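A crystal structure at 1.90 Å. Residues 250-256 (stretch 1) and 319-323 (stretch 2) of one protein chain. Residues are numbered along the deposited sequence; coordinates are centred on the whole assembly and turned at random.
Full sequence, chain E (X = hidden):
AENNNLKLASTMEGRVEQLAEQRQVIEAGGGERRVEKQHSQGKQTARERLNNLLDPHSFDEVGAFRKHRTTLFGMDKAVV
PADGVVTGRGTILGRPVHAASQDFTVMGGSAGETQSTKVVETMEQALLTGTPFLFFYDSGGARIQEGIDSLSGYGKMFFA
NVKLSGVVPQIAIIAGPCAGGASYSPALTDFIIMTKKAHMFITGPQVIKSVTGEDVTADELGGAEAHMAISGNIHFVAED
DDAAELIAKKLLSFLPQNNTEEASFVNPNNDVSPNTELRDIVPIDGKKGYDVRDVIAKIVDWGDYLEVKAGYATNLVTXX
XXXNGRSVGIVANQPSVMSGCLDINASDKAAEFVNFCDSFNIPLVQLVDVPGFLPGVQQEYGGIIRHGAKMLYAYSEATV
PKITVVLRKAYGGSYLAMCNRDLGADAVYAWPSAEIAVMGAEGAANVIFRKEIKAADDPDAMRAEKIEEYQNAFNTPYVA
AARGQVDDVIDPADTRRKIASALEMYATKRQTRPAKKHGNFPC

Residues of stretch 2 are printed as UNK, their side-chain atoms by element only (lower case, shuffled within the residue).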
# COMPACT_ATOMS: atom_id res chain seq x y z
N LYS E 250 -15.06 -34.25 -1.57
CA LYS E 250 -15.03 -34.02 -3.02
C LYS E 250 -15.08 -32.51 -3.29
O LYS E 250 -14.29 -31.96 -4.06
CB LYS E 250 -16.22 -34.72 -3.68
CG LYS E 250 -16.31 -34.52 -5.20
CD LYS E 250 -15.22 -35.27 -5.91
CE LYS E 250 -15.35 -35.14 -7.41
NZ LYS E 250 -14.24 -35.84 -8.08
N LEU E 251 -16.02 -31.83 -2.64
CA LEU E 251 -16.16 -30.38 -2.80
C LEU E 251 -14.87 -29.67 -2.37
O LEU E 251 -14.36 -28.80 -3.09
CB LEU E 251 -17.34 -29.87 -1.95
CG LEU E 251 -17.47 -28.36 -1.74
CD1 LEU E 251 -17.75 -27.67 -3.10
CD2 LEU E 251 -18.60 -28.07 -0.75
N LEU E 252 -14.35 -30.02 -1.21
CA LEU E 252 -13.12 -29.37 -0.75
C LEU E 252 -11.96 -29.55 -1.72
O LEU E 252 -11.14 -28.64 -1.87
CB LEU E 252 -12.72 -29.91 0.63
CG LEU E 252 -11.50 -29.27 1.30
CD1 LEU E 252 -11.74 -27.79 1.58
CD2 LEU E 252 -11.23 -30.00 2.61
N SER E 253 -11.90 -30.70 -2.39
CA SER E 253 -10.80 -30.98 -3.33
C SER E 253 -10.68 -29.98 -4.48
O SER E 253 -9.61 -29.85 -5.06
CB SER E 253 -10.92 -32.40 -3.90
OG SER E 253 -11.95 -32.53 -4.87
N PHE E 254 -11.76 -29.26 -4.80
CA PHE E 254 -11.73 -28.27 -5.88
C PHE E 254 -11.32 -26.89 -5.37
O PHE E 254 -11.05 -25.98 -6.15
CB PHE E 254 -13.11 -28.10 -6.54
CG PHE E 254 -13.56 -29.29 -7.35
CD1 PHE E 254 -14.42 -30.24 -6.80
CD2 PHE E 254 -13.12 -29.45 -8.66
CE1 PHE E 254 -14.82 -31.35 -7.54
CE2 PHE E 254 -13.51 -30.54 -9.42
CZ PHE E 254 -14.38 -31.51 -8.85
N LEU E 255 -11.25 -26.75 -4.05
CA LEU E 255 -10.97 -25.45 -3.45
C LEU E 255 -9.59 -25.19 -2.87
O LEU E 255 -8.93 -26.10 -2.37
CB LEU E 255 -12.00 -25.15 -2.34
CG LEU E 255 -13.45 -25.54 -2.64
CD1 LEU E 255 -14.34 -25.29 -1.40
CD2 LEU E 255 -13.95 -24.73 -3.83
N PRO E 256 -9.15 -23.94 -2.94
CA PRO E 256 -7.85 -23.56 -2.39
C PRO E 256 -8.02 -23.48 -0.86
O PRO E 256 -9.15 -23.54 -0.36
CB PRO E 256 -7.62 -22.19 -2.99
CG PRO E 256 -9.04 -21.62 -3.05
CD PRO E 256 -9.81 -22.79 -3.59
N UNK E 319 -21.36 -26.38 -12.13
CA UNK E 319 -20.60 -27.52 -11.66
C UNK E 319 -19.10 -27.28 -11.58
O UNK E 319 -18.54 -26.53 -12.37
c UNK E 319 -20.87 -28.73 -12.58
N UNK E 320 -18.46 -27.92 -10.61
CA UNK E 320 -17.02 -27.82 -10.49
C UNK E 320 -16.43 -28.97 -11.31
O UNK E 320 -16.98 -30.07 -11.34
c UNK E 320 -16.32 -24.46 -7.65
c UNK E 320 -16.80 -26.78 -8.17
c UNK E 320 -17.78 -25.73 -6.21
c UNK E 320 -16.58 -27.99 -9.03
c UNK E 320 -16.16 -25.58 -8.47
c UNK E 320 -17.13 -24.53 -6.52
c UNK E 320 -17.61 -26.85 -7.05
N UNK E 321 -15.31 -28.70 -11.98
CA UNK E 321 -14.66 -29.73 -12.76
C UNK E 321 -13.21 -29.34 -12.89
O UNK E 321 -12.76 -28.37 -12.26
c UNK E 321 -15.28 -29.82 -14.14
N UNK E 322 -12.48 -30.07 -13.71
CA UNK E 322 -11.08 -29.75 -13.91
C UNK E 322 -10.68 -29.87 -15.37
O UNK E 322 -11.22 -30.70 -16.12
n UNK E 322 -10.29 -31.55 -7.26
c UNK E 322 -10.23 -31.83 -8.56
c UNK E 322 -10.20 -30.33 -11.57
n UNK E 322 -9.47 -31.09 -9.35
c UNK E 322 -10.20 -30.67 -13.06
c UNK E 322 -9.32 -31.29 -10.79
n UNK E 322 -10.95 -32.83 -9.05
N UNK E 323 -9.76 -29.00 -15.77
CA UNK E 323 -9.23 -29.06 -17.12
C UNK E 323 -7.72 -29.08 -16.91
O UNK E 323 -7.16 -28.15 -16.34
c UNK E 323 -9.64 -27.83 -17.97
c UNK E 323 -11.17 -27.80 -18.12
c UNK E 323 -8.99 -27.93 -19.36
O HOH W 1 -11.97 -34.50 -6.89

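Position 319 carries a single side-chain carbon. It bears no branch and no ring, and it is out of reach of stretch 1. One carbon and nothing further is alanine: A319.

Position 320 has seven side-chain carbons and no other element. One carbon leads into a ring of six. The CA-to-CB bond points toward stretch 1, and CB lies 3.7 Å from CG of F254, over one face of that ring. Seven carbons with a six-membered ring and no hydroxyl oxygen make phenylalanine: F320. Its ring meets two leucines, CE1 lying 3.7 Å from L251 CD1 and CZ 4.2 Å from L255 CD2. The F254 and F320 rings are near parallel, at 18°, but their centroids are 5.7 Å apart. They are slid so far that they barely overlap. The closer packing is CB of F320 on the F254 ring, a CH-pi contact 3.7 Å from CB to the ring centroid.

Position 321 again has one side-chain carbon. It points away from stretch 1, so the backbone makes the contact: CA is 3.6 Å from CE2 of F254. One carbon is alanine: A321.

Position 322 has four carbons and three nitrogens. Three carbons in a row lead to a nitrogen, then to a carbon that holds two more nitrogens. The CA-to-CB bond runs sideways, but the end of the chain comes nearer to stretch 1. It lies over the F254 ring, and one terminal nitrogen reaches S253 O and OG. That terminal group is a guanidinium, and the residue is arginine: R322. NH2 donates to S253 OG at 3.1 Å and, in a weak bond, to S253 O at 2.9 Å.

Position 323 has three side-chain carbons, one carrying the other two. It lies beyond reach of stretch 1. A chain branched at its first carbon, with carbon only, is valine: V323.

The contact centres on F254. F320 CB covers one face of its ring, and the R322 guanidinium lies flat on the opposite face, with centres 4.0 Å apart and planes at 12°. This places the cation over the aromatic face while its edge remains free to bond S253. S253 OG also donates to K250 O at 2.5 Å, which ties the serine side chain to its own helix. Like charges come close where K250 NZ lies 4.6 Å from R322 NH1. Water 1 accepts from K250 NZ and R322 NH1, 2.9 Å from each, and donates to S253 OG at 2.8 Å.

Stretch 2 (319-323) AFARV
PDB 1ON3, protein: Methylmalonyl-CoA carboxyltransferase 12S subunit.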